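Local coordinates for protein phosphotriesterase, putative (Deinococcus radiodurans, PDB 4J35) that probably hydrolyses lactones as a two-metal enzyme of the phosphotriesterase family, and was engineered here for organophosphate hydrolysis, at residues V246-L251 with R301-T306. The protein carries 7 engineered substitutions. Numbering follows the deposited sequence.
Sequences VLTTLL and RRRGIT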
ATOM      1  N   VAL A 246      -5.144  14.977 -13.001  1.00 45.84           N
ATOM      2  CA  VAL A 246      -6.329  14.123 -12.781  1.00 48.21           C
ATOM      3  C   VAL A 246      -6.851  14.384 -11.389  1.00 48.32           C
ATOM      4  O   VAL A 246      -8.051  14.544 -11.174  1.00 45.26           O
ATOM      5  CB  VAL A 246      -6.018  12.619 -12.923  1.00 50.95           C
ATOM      6  CG1 VAL A 246      -7.272  11.766 -12.654  1.00 38.46           C
ATOM      7  CG2 VAL A 246      -5.486  12.317 -14.296  1.00 48.43           C
ATOM      8  N   LEU A 247      -5.941  14.480 -10.432  1.00 41.62           N
ATOM      9  CA  LEU A 247      -6.346  14.714  -9.052  1.00 38.69           C
ATOM     10  C   LEU A 247      -7.142  16.012  -8.871  1.00 46.69           C
ATOM     11  O   LEU A 247      -8.133  16.045  -8.130  1.00 44.95           O
ATOM     12  CB  LEU A 247      -5.123  14.768  -8.156  1.00 42.97           C
ATOM     13  CG  LEU A 247      -5.375  14.620  -6.663  1.00 44.72           C
ATOM     14  CD1 LEU A 247      -5.755  13.159  -6.304  1.00 40.35           C
ATOM     15  CD2 LEU A 247      -4.104  15.040  -5.932  1.00 57.51           C
ATOM     16  N   THR A 248      -6.694  17.094  -9.507  1.00 40.68           N
ATOM     17  CA  THR A 248      -7.346  18.387  -9.300  1.00 43.56           C
ATOM     18  C   THR A 248      -8.769  18.330  -9.882  1.00 47.10           C
ATOM     19  O   THR A 248      -9.696  18.891  -9.312  1.00 46.61           O
ATOM     20  CB  THR A 248      -6.542  19.577  -9.870  1.00 49.27           C
ATOM     21  OG1 THR A 248      -6.240  19.372 -11.257  1.00 61.36           O
ATOM     22  CG2 THR A 248      -5.248  19.718  -9.096  1.00 41.01           C
ATOM     23  N   THR A 249      -8.904  17.653 -11.015  1.00 44.81           N
ATOM     24  CA  THR A 249     -10.197  17.392 -11.623  1.00 52.82           C
ATOM     25  C   THR A 249     -11.139  16.692 -10.655  1.00 51.71           C
ATOM     26  O   THR A 249     -12.330  17.050 -10.544  1.00 42.84           O
ATOM     27  CB  THR A 249     -10.027  16.495 -12.842  1.00 52.94           C
ATOM     28  OG1 THR A 249      -9.236  17.178 -13.816  1.00 48.75           O
ATOM     29  CG2 THR A 249     -11.376  16.105 -13.448  1.00 55.04           C
ATOM     30  N   LEU A 250     -10.628  15.666  -9.979  1.00 41.47           N
ATOM     31  CA  LEU A 250     -11.477  14.820  -9.131  1.00 39.25           C
ATOM     32  C   LEU A 250     -11.820  15.572  -7.858  1.00 42.51           C
ATOM     33  O   LEU A 250     -12.931  15.520  -7.363  1.00 38.36           O
ATOM     34  CB  LEU A 250     -10.792  13.492  -8.804  1.00 33.54           C
ATOM     35  CG  LEU A 250     -10.593  12.520  -9.963  1.00 33.38           C
ATOM     36  CD1 LEU A 250      -9.797  11.341  -9.528  1.00 36.60           C
ATOM     37  CD2 LEU A 250     -11.995  11.998 -10.428  1.00 36.59           C
ATOM     38  N   LEU A 251     -10.863  16.329  -7.338  1.00 34.13           N
ATOM     39  CA  LEU A 251     -11.127  17.176  -6.182  1.00 34.34           C
ATOM     40  C   LEU A 251     -12.236  18.189  -6.458  1.00 45.90           C
ATOM     41  O   LEU A 251     -13.042  18.499  -5.574  1.00 40.08           O
ATOM     42  CB  LEU A 251      -9.814  17.918  -5.799  1.00 38.00           C
ATOM     43  CG  LEU A 251      -8.769  17.025  -5.123  1.00 37.63           C
ATOM     44  CD1 LEU A 251      -7.332  17.723  -5.076  1.00 34.07           C
ATOM     45  CD2 LEU A 251      -9.229  16.706  -3.720  1.00 37.27           C
ATOM     46  N   ARG A 301      -2.011  23.248  -2.853  1.00 42.20           N
ATOM     47  CA  ARG A 301      -2.427  24.521  -2.268  1.00 44.50           C
ATOM     48  C   ARG A 301      -2.233  25.672  -3.260  1.00 44.03           C
ATOM     49  O   ARG A 301      -3.136  26.510  -3.447  1.00 37.35           O
ATOM     50  CB  ARG A 301      -1.677  24.785  -0.960  1.00 45.70           C
ATOM     51  CG  ARG A 301      -2.078  23.819   0.140  1.00 43.69           C
ATOM     52  CD  ARG A 301      -3.514  24.122   0.615  1.00 46.56           C
ATOM     53  NE  ARG A 301      -3.589  25.433   1.269  1.00 47.28           N
ATOM     54  CZ  ARG A 301      -4.242  26.510   0.838  1.00 56.76           C
ATOM     55  NH1 ARG A 301      -4.938  26.513  -0.291  1.00 58.67           N
ATOM     56  NH2 ARG A 301      -4.172  27.621   1.561  1.00 56.70           N
ATOM     57  N   ARG A 302      -1.053  25.728  -3.879  1.00 45.02           N
ATOM     58  CA  ARG A 302      -0.822  26.699  -4.939  1.00 38.61           C
ATOM     59  C   ARG A 302      -1.917  26.642  -6.005  1.00 48.48           C
ATOM     60  O   ARG A 302      -2.296  27.668  -6.565  1.00 45.66           O
ATOM     61  CB  ARG A 302       0.489  26.481  -5.634  1.00 43.29           C
ATOM     62  CG  ARG A 302       0.848  27.623  -6.569  1.00 46.47           C
ATOM     63  CD  ARG A 302       2.143  27.349  -7.390  1.00 43.29           C
ATOM     64  NE  ARG A 302       2.075  26.056  -8.090  1.00 61.33           N
ATOM     65  CZ  ARG A 302       1.237  25.777  -9.097  1.00 67.80           C
ATOM     66  NH1 ARG A 302       0.392  26.698  -9.549  1.00 68.68           N
ATOM     67  NH2 ARG A 302       1.235  24.571  -9.659  1.00 52.89           N
ATOM     68  N   ARG A 303      -2.377  25.437  -6.313  1.00 51.66           N
ATOM     69  CA  ARG A 303      -3.344  25.231  -7.390  1.00 46.24           C
ATOM     70  C   ARG A 303      -4.764  25.615  -7.021  1.00 61.18           C
ATOM     71  O   ARG A 303      -5.626  25.622  -7.893  1.00 58.07           O
ATOM     72  CB  ARG A 303      -3.358  23.767  -7.815  1.00 46.33           C
ATOM     73  CG  ARG A 303      -2.205  23.357  -8.695  1.00 50.72           C
ATOM     74  CD  ARG A 303      -2.198  21.860  -8.901  1.00 47.29           C
ATOM     75  NE  ARG A 303      -0.998  21.413  -9.606  1.00 55.55           N
ATOM     76  CZ  ARG A 303      -0.948  21.038 -10.882  1.00 60.75           C
ATOM     77  NH1 ARG A 303      -2.038  21.017 -11.639  1.00 61.48           N
ATOM     78  NH2 ARG A 303       0.209  20.655 -11.401  1.00 59.14           N
ATOM     79  N   GLY A 304      -5.020  25.889  -5.743  1.00 46.55           N
ATOM     80  CA  GLY A 304      -6.361  26.233  -5.292  1.00 56.29           C
ATOM     81  C   GLY A 304      -7.037  25.137  -4.473  1.00 49.35           C
ATOM     82  O   GLY A 304      -8.173  25.279  -4.009  1.00 47.66           O
ATOM     83  N   ILE A 305      -6.344  24.023  -4.274  1.00 40.94           N
ATOM     84  CA  ILE A 305      -6.857  23.014  -3.368  1.00 39.47           C
ATOM     85  C   ILE A 305      -6.775  23.585  -1.965  1.00 44.65           C
ATOM     86  O   ILE A 305      -5.796  24.239  -1.632  1.00 39.90           O
ATOM     87  CB  ILE A 305      -6.070  21.704  -3.503  1.00 35.56           C
ATOM     88  CG1 ILE A 305      -6.120  21.222  -4.961  1.00 41.05           C
ATOM     89  CG2 ILE A 305      -6.581  20.669  -2.508  1.00 42.65           C
ATOM     90  CD1 ILE A 305      -7.580  21.156  -5.557  1.00 41.26           C
ATOM     91  N   THR A 306      -7.815  23.403  -1.159  1.00 39.57           N
ATOM     92  CA  THR A 306      -7.904  24.098   0.129  1.00 43.93           C
ATOM     93  C   THR A 306      -7.232  23.319   1.262  1.00 48.66           C
ATOM     94  O   THR A 306      -6.978  22.108   1.160  1.00 38.30           O
ATOM     95  CB  THR A 306      -9.359  24.330   0.575  1.00 55.53           C
ATOM     96  OG1 THR A 306      -9.873  23.099   1.075  1.00 44.36           O
ATOM     97  CG2 THR A 306     -10.242  24.859  -0.567  1.00 48.41           C
TER
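The last turns of helix 240-251 pass the link between helices 291-303 and 307-322, closest at the CA atoms of T248 and I305, 7.5 Å apart. Helix 291-303 ends in a Schellman motif. G304 has positive phi (108°), and its N bonds back to R301 O at 3.0 Å. The CB of I305 then points toward helix 240-251. CD1 of I305 meets L251 CD1 at 3.5 Å, a tight carbon pair, and the two side chains cross at about a right angle. I305 CG1 lies beside its backbone N, anti to the carbonyl carbon (chi1 -57°), which, with chi2 -51°, brings CD1 to L251. Cutting I305 back to an alanine would probably leave L251 CD1 without its close partner and open a gap between helix and link. One turn earlier on the helix, T248 CG2 touches R303 CD at 3.7 Å. T248 OG1 bonds back to L244 O and S245 O, while R303 NE pairs with D299. R301 NH1 bonds I305 O at 2.8 Å, with the oxygen at the guanidinium edge. This outer corner of the TIM-barrel fold lies away from the metal site. L251 also packs on L259 of strand 259-261 and M313 of helix 307-322, and I305 touches V310 of that same helix.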